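PDB 3ALJ: 2-methyl-3-hydroxypyridine-5-carboxylic acid oxygenase from Mesorhizobium loti, which catalyses the FAD-dependent oxygenation of 2-methyl-3-hydroxypyridine-5-carboxylic acid, probably opening the pyridine ring during vitamin B6 breakdown. Local coordinates for residues V244-F249 and P254-A259; R138-L141 and E145-E148; D337-L342 and L363-Y368. All blocks are in the same frame, centred on the assembly; numbering follows the deposited sequence.

Interaction 1 of 3, residues V244-F249 and P254-A259; sequences VWVEMF and PCLIEA
Segments 244-249 and 254-259, on helices 242-248 and 253-260, have Val246 and Leu256 as their nearest CA pair, 6.8 Å apart, with a short connection turning the chain between them. Leu256 carries the contact from its helix, pointing its branched end at Trp245 and Val246 of the other helix and at Phe249 just after it. With CG anti to its carbonyl carbon (chi1 -64°), it reaches across so that CD1 lands against the backbone of 245-249: CD1 is 3.7 Å from Trp245 O and 3.7 Å from Phe249 O. Around that methyl close the CB of Trp245, at 4.0 Å from Leu256 CD1, and the CB of Phe249, at 4.2 Å from the same atom. Val246 adds a flank, sliding past Leu256 in the opposite direction, with its CG2 4.0 Å from CD1. The second methyl, CD2, leans on Trp245 CB, while the indole turns away from 254-259. Between the side chains the contact is apolar throughout. Trp245 O has a polar role as well: it accepts the amide of Phe249, 2.9 Å from N to O, and lies in the plane of the Phe249 ring at its edge. The pair packs against the seven-stranded mixed sheet: Trp245, Phe249 and Leu256 all touch Ile212 of strand 211-216, Trp245 also reaches Leu226 and Ala228 of strand 221-228, and Ala259 rests on Leu182 and Val184 of strand 170-185.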
loop_
_atom_site.group_PDB
_atom_site.type_symbol
_atom_site.label_atom_id
_atom_site.label_comp_id
_atom_site.label_asym_id
_atom_site.label_seq_id
_atom_site.Cartn_x
_atom_site.Cartn_y
_atom_site.Cartn_z
ATOM N N VAL A 244 -23.449 -17.062 -1.784
ATOM C CA VAL A 244 -23.717 -16.011 -0.823
ATOM C C VAL A 244 -23.308 -14.658 -1.409
ATOM O O VAL A 244 -23.918 -13.648 -1.053
ATOM C CB VAL A 244 -23.027 -16.268 0.545
ATOM C CG1 VAL A 244 -21.537 -15.888 0.649
ATOM C CG2 VAL A 244 -23.773 -15.723 1.660
ATOM N N TRP A 245 -22.348 -14.665 -2.324
ATOM C CA TRP A 245 -21.898 -13.405 -2.970
ATOM C C TRP A 245 -22.824 -13.057 -4.122
ATOM O O TRP A 245 -23.267 -11.891 -4.276
ATOM C CB TRP A 245 -20.428 -13.470 -3.419
ATOM C CG TRP A 245 -19.483 -13.416 -2.181
ATOM C CD1 TRP A 245 -18.873 -14.438 -1.557
ATOM C CD2 TRP A 245 -19.301 -12.288 -1.322
ATOM N NE1 TRP A 245 -18.210 -14.037 -0.423
ATOM C CE2 TRP A 245 -18.522 -12.703 -0.223
ATOM C CE3 TRP A 245 -19.675 -10.940 -1.391
ATOM C CZ2 TRP A 245 -18.125 -11.828 0.755
ATOM C CZ3 TRP A 245 -19.269 -10.075 -0.418
ATOM C CH2 TRP A 245 -18.531 -10.489 0.650
ATOM N N VAL A 246 -23.208 -14.053 -4.947
ATOM C CA VAL A 246 -24.168 -13.748 -6.021
ATOM C C VAL A 246 -25.533 -13.308 -5.446
ATOM O O VAL A 246 -26.195 -12.359 -6.032
ATOM C CB VAL A 246 -24.293 -14.970 -6.963
ATOM C CG1 VAL A 246 -25.495 -14.756 -8.005
ATOM C CG2 VAL A 246 -22.985 -15.194 -7.704
ATOM N N GLU A 247 -25.969 -13.867 -4.311
ATOM C CA GLU A 247 -27.276 -13.463 -3.747
ATOM C C GLU A 247 -27.306 -11.951 -3.481
ATOM O O GLU A 247 -28.343 -11.315 -3.743
ATOM C CB GLU A 247 -27.589 -14.229 -2.469
ATOM C CG GLU A 247 -28.879 -13.700 -1.825
ATOM C CD GLU A 247 -29.276 -14.456 -0.542
ATOM O OE1 GLU A 247 -28.365 -14.824 0.291
ATOM O OE2 GLU A 247 -30.517 -14.668 -0.400
ATOM N N MET A 248 -26.214 -11.389 -2.931
ATOM C CA MET A 248 -26.279 -9.970 -2.553
ATOM C C MET A 248 -25.648 -9.075 -3.593
ATOM O O MET A 248 -25.927 -7.914 -3.522
ATOM C CB MET A 248 -25.730 -9.739 -1.084
ATOM C CG MET A 248 -26.926 -9.989 0.182
ATOM S SD MET A 248 -25.983 -9.883 1.592
ATOM C CE MET A 248 -25.993 -8.065 1.577
ATOM N N PHE A 249 -25.013 -9.611 -4.616
ATOM C CA PHE A 249 -24.437 -8.806 -5.704
ATOM C C PHE A 249 -24.711 -9.483 -7.028
ATOM O O PHE A 249 -23.798 -9.824 -7.797
ATOM C CB PHE A 249 -22.929 -8.638 -5.506
ATOM C CG PHE A 249 -22.587 -8.091 -4.113
ATOM C CD1 PHE A 249 -22.483 -8.944 -3.003
ATOM C CD2 PHE A 249 -22.355 -6.688 -3.861
ATOM C CE1 PHE A 249 -22.218 -8.488 -1.732
ATOM C CE2 PHE A 249 -22.052 -6.198 -2.560
ATOM C CZ PHE A 249 -21.999 -7.079 -1.470
ATOM N N PRO A 254 -21.293 -12.553 -13.424
ATOM C CA PRO A 254 -20.245 -13.048 -14.400
ATOM C C PRO A 254 -18.809 -13.013 -13.796
ATOM O O PRO A 254 -18.058 -14.012 -13.834
ATOM C CB PRO A 254 -20.398 -12.121 -15.588
ATOM C CG PRO A 254 -21.883 -11.616 -15.469
ATOM C CD PRO A 254 -22.140 -11.491 -13.975
ATOM N N CYS A 255 -18.515 -11.910 -13.067
ATOM C CA CYS A 255 -17.208 -11.796 -12.375
ATOM C C CYS A 255 -17.096 -12.670 -11.174
ATOM O O CYS A 255 -15.947 -13.184 -10.974
ATOM C CB CYS A 255 -17.067 -10.316 -11.949
ATOM S SG CYS A 255 -17.078 -9.133 -13.344
ATOM N N LEU A 256 -18.150 -12.839 -10.378
ATOM C CA LEU A 256 -18.120 -13.697 -9.224
ATOM C C LEU A 256 -17.903 -15.181 -9.622
ATOM O O LEU A 256 -17.212 -15.911 -8.900
ATOM C CB LEU A 256 -19.301 -13.536 -8.310
ATOM C CG LEU A 256 -19.385 -12.111 -7.659
ATOM C CD1 LEU A 256 -20.823 -11.939 -7.106
ATOM C CD2 LEU A 256 -18.343 -12.015 -6.616
ATOM N N ILE A 257 -18.478 -15.574 -10.771
ATOM C CA ILE A 257 -18.257 -16.972 -11.192
ATOM C C ILE A 257 -16.766 -17.122 -11.471
ATOM O O ILE A 257 -16.182 -18.161 -11.096
ATOM C CB ILE A 257 -19.141 -17.246 -12.450
ATOM C CG1 ILE A 257 -20.592 -17.423 -11.983
ATOM C CG2 ILE A 257 -18.626 -18.519 -13.233
ATOM C CD1 ILE A 257 -21.609 -17.430 -13.158
ATOM N N GLU A 258 -16.097 -16.128 -12.121
ATOM C CA GLU A 258 -14.642 -16.229 -12.337
ATOM C C GLU A 258 -13.902 -16.228 -11.019
ATOM O O GLU A 258 -12.944 -17.007 -10.805
ATOM C CB GLU A 258 -14.076 -15.160 -13.256
ATOM C CG GLU A 258 -14.867 -15.119 -14.610
ATOM C CD GLU A 258 -14.736 -16.449 -15.369
ATOM O OE1 GLU A 258 -13.655 -17.045 -15.330
ATOM O OE2 GLU A 258 -15.789 -16.923 -15.938
ATOM N N ALA A 259 -14.395 -15.449 -10.036
ATOM C CA ALA A 259 -13.713 -15.433 -8.735
ATOM C C ALA A 259 -13.702 -16.703 -7.979
ATOM O O ALA A 259 -12.734 -17.071 -7.253
ATOM C CB ALA A 259 -14.325 -14.293 -7.836
#

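Interaction 2 of 3, residues R138-L141 and E145-E148; sequences RLTL and EVLE
Leu139 O takes the amide of Leu147 in a nearly straight bond (Leu147 N to Leu139 O 2.8 Å, 169° at the hydrogen) and also receives a CA-H contact from Val146, whose CA is 3.5 Å from Leu139 O. This is the centre of a beta hairpin, strands 138-141 and 146-148 running antiparallel. Leu139 and Leu147 form the hydrogen-bonded pair, with Leu139 N returning a bond of 2.9 Å to Leu147 O. Toward the turn, Leu141 N donates to Glu145 O at 2.9 Å. Together with strand 130-134 the hairpin makes a three-stranded antiparallel meander, as in the FAD-binding fold of glutathione reductase type. Leu139 and Leu147 face the six-stranded sheet that includes strands 13-17 and 36-40, meeting Glu15, and Leu147 and Leu141 meet His40. In Leu141, CG set anti to the carbonyl carbon (chi1 -58°) carries CD1 across the end of Leu147, CD1 to CD1 3.8 Å, and to within 3.6 Å of OE1 of the extended Glu145 alongside. A serine in place of Leu141 would probably leave Leu147 CD1 without the methyl it packs on and open a gap beside Glu145. Thr140, Val146, Arg138 and Glu148 occupy the other face. There Arg138 and Glu148 run side by side but do not join their charged ends, and Arg138 CD rests 3.9 Å from Val146 CG1.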
loop_
_atom_site.group_PDB
_atom_site.type_symbol
_atom_site.label_atom_id
_atom_site.label_comp_id
_atom_site.label_asym_id
_atom_site.label_seq_id
_atom_site.Cartn_x
_atom_site.Cartn_y
_atom_site.Cartn_z
ATOM N N ARG A 138 24.995 -1.710 11.109
ATOM C CA ARG A 138 25.265 -3.112 10.762
ATOM C C ARG A 138 23.942 -3.882 10.611
ATOM O O ARG A 138 22.925 -3.594 11.244
ATOM C CB ARG A 138 26.158 -3.817 11.820
ATOM C CG ARG A 138 27.602 -3.217 11.776
ATOM C CD ARG A 138 28.682 -4.187 12.280
ATOM N NE ARG A 138 28.379 -4.583 13.643
ATOM C CZ ARG A 138 28.919 -4.003 14.714
ATOM N NH1 ARG A 138 29.827 -3.011 14.582
ATOM N NH2 ARG A 138 28.557 -4.424 15.927
ATOM N N LEU A 139 23.928 -4.766 9.629
ATOM C CA LEU A 139 22.742 -5.554 9.317
ATOM C C LEU A 139 23.216 -7.008 9.252
ATOM O O LEU A 139 24.160 -7.295 8.478
ATOM C CB LEU A 139 22.228 -5.144 7.912
ATOM C CG LEU A 139 20.915 -5.744 7.492
ATOM C CD1 LEU A 139 19.844 -5.215 8.447
ATOM C CD2 LEU A 139 20.513 -5.367 6.026
ATOM N N THR A 140 22.609 -7.879 10.036
ATOM C CA THR A 140 22.948 -9.307 9.926
ATOM C C THR A 140 21.900 -10.100 9.142
ATOM O O THR A 140 20.692 -10.017 9.494
ATOM C CB THR A 140 23.055 -9.866 11.360
ATOM O OG1 THR A 140 24.082 -9.134 12.006
ATOM C CG2 THR A 140 23.529 -11.321 11.253
ATOM N N LEU A 141 22.290 -10.837 8.129
ATOM C CA LEU A 141 21.375 -11.669 7.381
ATOM C C LEU A 141 21.199 -13.062 8.007
ATOM O O LEU A 141 22.067 -13.451 8.838
ATOM C CB LEU A 141 21.918 -11.749 5.964
ATOM C CG LEU A 141 22.094 -10.389 5.267
ATOM C CD1 LEU A 141 22.626 -10.816 3.876
ATOM C CD2 LEU A 141 20.768 -9.682 5.083
ATOM N N GLU A 145 25.863 -13.539 7.345
ATOM C CA GLU A 145 26.638 -12.379 6.802
ATOM C C GLU A 145 26.303 -11.083 7.559
ATOM O O GLU A 145 25.131 -10.740 7.766
ATOM C CB GLU A 145 26.335 -12.273 5.298
ATOM C CG GLU A 145 27.336 -11.261 4.670
ATOM C CD GLU A 145 27.057 -11.114 3.169
ATOM O OE1 GLU A 145 25.964 -11.474 2.679
ATOM O OE2 GLU A 145 27.953 -10.581 2.467
ATOM N N VAL A 146 27.353 -10.365 7.949
ATOM C CA VAL A 146 27.207 -9.091 8.602
ATOM C C VAL A 146 27.634 -8.016 7.638
ATOM O O VAL A 146 28.749 -8.056 7.031
ATOM C CB VAL A 146 28.117 -8.954 9.893
ATOM C CG1 VAL A 146 27.872 -7.617 10.591
ATOM C CG2 VAL A 146 27.694 -10.034 10.929
ATOM N N LEU A 147 26.707 -7.090 7.394
ATOM C CA LEU A 147 26.924 -6.025 6.413
ATOM C C LEU A 147 27.069 -4.701 7.112
ATOM O O LEU A 147 26.259 -4.353 7.950
ATOM C CB LEU A 147 25.689 -6.031 5.440
ATOM C CG LEU A 147 25.443 -7.371 4.650
ATOM C CD1 LEU A 147 24.127 -7.294 3.826
ATOM C CD2 LEU A 147 26.627 -7.595 3.811
ATOM N N GLU A 148 28.116 -3.949 6.799
ATOM C CA GLU A 148 28.227 -2.621 7.397
ATOM C C GLU A 148 27.752 -1.612 6.320
ATOM O O GLU A 148 27.940 -1.776 5.108
ATOM C CB GLU A 148 29.717 -2.301 7.687
ATOM C CG GLU A 148 30.346 -3.200 8.789
ATOM C CD GLU A 148 31.787 -2.828 9.010
ATOM O OE1 GLU A 148 32.650 -3.720 8.818
ATOM O OE2 GLU A 148 32.038 -1.633 9.345
#

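Interaction 3 of 3, residues D337-L342 and L363-Y368. With BME (beta-mercaptoethanol), chain D.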
loop_
_atom_site.group_PDB
_atom_site.type_symbol
_atom_site.label_atom_id
_atom_site.label_comp_id
_atom_site.label_asym_id
_atom_site.label_seq_id
_atom_site.Cartn_x
_atom_site.Cartn_y
_atom_site.Cartn_z
ATOM N N ASP A 337 0.851 9.995 10.903
ATOM C CA ASP A 337 0.144 9.716 12.094
ATOM C C ASP A 337 -1.323 10.136 11.954
ATOM O O ASP A 337 -2.233 9.446 12.380
ATOM C CB ASP A 337 0.752 10.563 13.235
ATOM C CG ASP A 337 1.967 9.983 13.820
ATOM O OD1 ASP A 337 2.337 8.839 13.583
ATOM O OD2 ASP A 337 2.633 10.769 14.553
ATOM N N ARG A 338 -1.545 11.286 11.297
ATOM C CA ARG A 338 -2.937 11.781 11.094
ATOM C C ARG A 338 -3.716 10.887 10.173
ATOM O O ARG A 338 -4.858 10.551 10.403
ATOM C CB ARG A 338 -2.968 13.221 10.475
ATOM C CG ARG A 338 -2.652 14.249 11.577
ATOM C CD ARG A 338 -2.878 15.753 11.106
ATOM N NE ARG A 338 -2.070 16.090 9.931
ATOM C CZ ARG A 338 -0.831 16.625 9.951
ATOM N NH1 ARG A 338 -0.274 16.890 11.159
ATOM N NH2 ARG A 338 -0.188 16.892 8.834
ATOM N N CYS A 339 -3.028 10.450 9.092
ATOM C CA CYS A 339 -3.714 9.572 8.129
ATOM C C CYS A 339 -4.070 8.155 8.716
ATOM O O CYS A 339 -5.155 7.666 8.559
ATOM C CB CYS A 339 -2.841 9.461 6.862
ATOM S SG CYS A 339 -3.567 8.423 5.571
ATOM N N GLN A 340 -3.114 7.646 9.506
ATOM C CA GLN A 340 -3.370 6.375 10.202
ATOM C C GLN A 340 -4.570 6.484 11.159
ATOM O O GLN A 340 -5.427 5.632 11.208
ATOM C CB GLN A 340 -2.063 5.945 10.904
ATOM C CG GLN A 340 -2.268 4.760 11.770
ATOM C CD GLN A 340 -0.982 4.414 12.511
ATOM O OE1 GLN A 340 -0.446 5.243 13.244
ATOM N NE2 GLN A 340 -0.430 3.197 12.274
ATOM N N ALA A 341 -4.564 7.620 11.882
ATOM C CA ALA A 341 -5.679 7.756 12.825
ATOM C C ALA A 341 -7.069 7.935 12.136
ATOM O O ALA A 341 -8.003 7.264 12.536
ATOM C CB ALA A 341 -5.415 9.004 13.762
ATOM N N LEU A 342 -7.052 8.754 11.066
ATOM C CA LEU A 342 -8.296 9.015 10.379
ATOM C C LEU A 342 -8.776 7.744 9.661
ATOM O O LEU A 342 -9.947 7.413 9.647
ATOM C CB LEU A 342 -8.147 10.232 9.435
ATOM C CG LEU A 342 -9.500 10.571 8.760
ATOM C CD1 LEU A 342 -10.542 10.975 9.847
ATOM C CD2 LEU A 342 -9.225 11.804 7.867
ATOM N N LEU A 363 -8.661 13.552 2.343
ATOM C CA LEU A 363 -7.718 13.606 1.240
ATOM C C LEU A 363 -6.407 14.313 1.543
ATOM O O LEU A 363 -5.575 14.505 0.645
ATOM C CB LEU A 363 -8.430 14.346 0.104
ATOM C CG LEU A 363 -9.556 13.511 -0.540
ATOM C CD1 LEU A 363 -10.262 14.472 -1.583
ATOM C CD2 LEU A 363 -9.058 12.186 -1.172
ATOM N N GLU A 364 -6.134 14.695 2.805
ATOM C CA GLU A 364 -4.907 15.398 3.049
ATOM C C GLU A 364 -3.665 14.642 2.667
ATOM O O GLU A 364 -2.800 15.228 1.934
ATOM C CB GLU A 364 -4.866 15.702 4.554
ATOM C CG GLU A 364 -3.479 16.252 4.992
ATOM C CD GLU A 364 -3.483 16.536 6.501
ATOM O OE1 GLU A 364 -4.252 17.426 6.870
ATOM O OE2 GLU A 364 -2.867 15.768 7.278
ATOM N N ALA A 365 -3.546 13.351 3.004
ATOM C CA ALA A 365 -2.376 12.610 2.648
ATOM C C ALA A 365 -2.247 12.558 1.091
ATOM O O ALA A 365 -1.152 12.724 0.471
ATOM C CB ALA A 365 -2.391 11.148 3.213
ATOM N N ALA A 366 -3.401 12.351 0.423
ATOM C CA ALA A 366 -3.331 12.232 -1.098
ATOM C C ALA A 366 -2.941 13.574 -1.721
ATOM O O ALA A 366 -2.298 13.563 -2.754
ATOM C CB ALA A 366 -4.695 11.812 -1.596
ATOM N N ARG A 367 -3.336 14.692 -1.080
ATOM C CA ARG A 367 -3.009 16.013 -1.605
ATOM C C ARG A 367 -1.579 16.373 -1.497
ATOM O O ARG A 367 -1.089 17.292 -2.213
ATOM C CB ARG A 367 -3.869 17.078 -0.900
ATOM C CG ARG A 367 -5.349 16.987 -1.353
ATOM C CD ARG A 367 -6.207 17.997 -0.599
ATOM N NE ARG A 367 -5.731 19.286 -1.034
ATOM C CZ ARG A 367 -5.187 20.180 -0.244
ATOM N NH1 ARG A 367 -5.153 20.022 1.104
ATOM N NH2 ARG A 367 -4.672 21.233 -0.852
ATOM N N TYR A 368 -0.806 15.738 -0.555
ATOM C CA TYR A 368 0.568 16.093 -0.360
ATOM C C TYR A 368 1.395 15.758 -1.583
ATOM O O TYR A 368 1.339 14.631 -2.142
ATOM C CB TYR A 368 1.113 15.320 0.890
ATOM C CG TYR A 368 2.559 15.674 1.167
ATOM C CD1 TYR A 368 2.903 17.030 1.492
ATOM C CD2 TYR A 368 3.576 14.732 0.990
ATOM C CE1 TYR A 368 4.237 17.362 1.707
ATOM C CE2 TYR A 368 4.889 15.060 1.267
ATOM C CZ TYR A 368 5.227 16.417 1.561
ATOM O OH TYR A 368 6.550 16.774 1.788
HETATM C C1 BME D . 1.293 11.505 2.719
HETATM C C2 BME D . 1.060 9.951 2.783
HETATM O O1 BME D . 1.382 11.873 1.336
HETATM S S2 BME D . 1.238 9.538 4.604
#
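Glu364 leaves its helix with CG anti to the backbone N (chi1 170°) and then stays extended, whereas Arg338 has CG beside the backbone N, anti to its carbonyl carbon, and bends at chi3 (-58°), which turns its NE toward the incoming carboxylate. The two chains cross at about a right angle. NE donates to Glu364 OE2 at 2.8 Å, an almost straight bond (167° at the hydrogen), with the oxygen lying in the guanidinium plane at its edge and met on its syn side. NH2 adds a weak second bond to the same OE2, 3.3 Å away, so both N-H groups converge on one carboxylate oxygen while the two flat groups stand steeply tilted to each other. The nearby positive charge would probably favour an ionised Glu364. Tyr375 of strand 374-375 touches both partners of this salt bridge.

Deeper in, where the long helix 321-349 meets the short helix 364-367 near the C-terminus, the packing is apolar and small: Cys339 SG sits 3.8 Å from Ala365 CB, these two residues being the nearest CA pair between 337-342 and 363-368. Cys339 also touches Gln299, and its side chain lies about 9 Å from the bound FAD.

A beta-mercaptoethanol, probably from the crystallisation liquor, occupies the adjoining spot. Its hydroxyl O1 donates to Ala365 O at 2.8 Å, and the same carbonyl accepts Tyr368 N at 3.2 Å as the helix ends. Asn58 ND2 is a further hydrogen-bonding partner of this small molecule. C2 of the beta-mercaptoethanol packs 3.7 Å from Ala365 CB, and O1 approaches the Tyr368 ring at the edge, 3.6 Å from CD2.

Along the chain 138-148 comes first, then 244-259, then 337-368, with no overlap between them. The hairpin of interaction 2 and the helix pair of interaction 1 flank the middle of the molecule from opposing ends, about 49 Å apart between centres; interaction 3 is about 33 Å from interaction 1 and 35 Å from interaction 2, and none touches another. Each lies in a different part of the fold: the meander 130-148 against the six-stranded sheet, the helix pair against the seven-stranded sheet, and helix 364-367 on helix 321-349. They thus join separate regions placed around the FAD, from which the side chains of Leu141, Cys339 and Trp245 lie about 7, 9 and 13 Å.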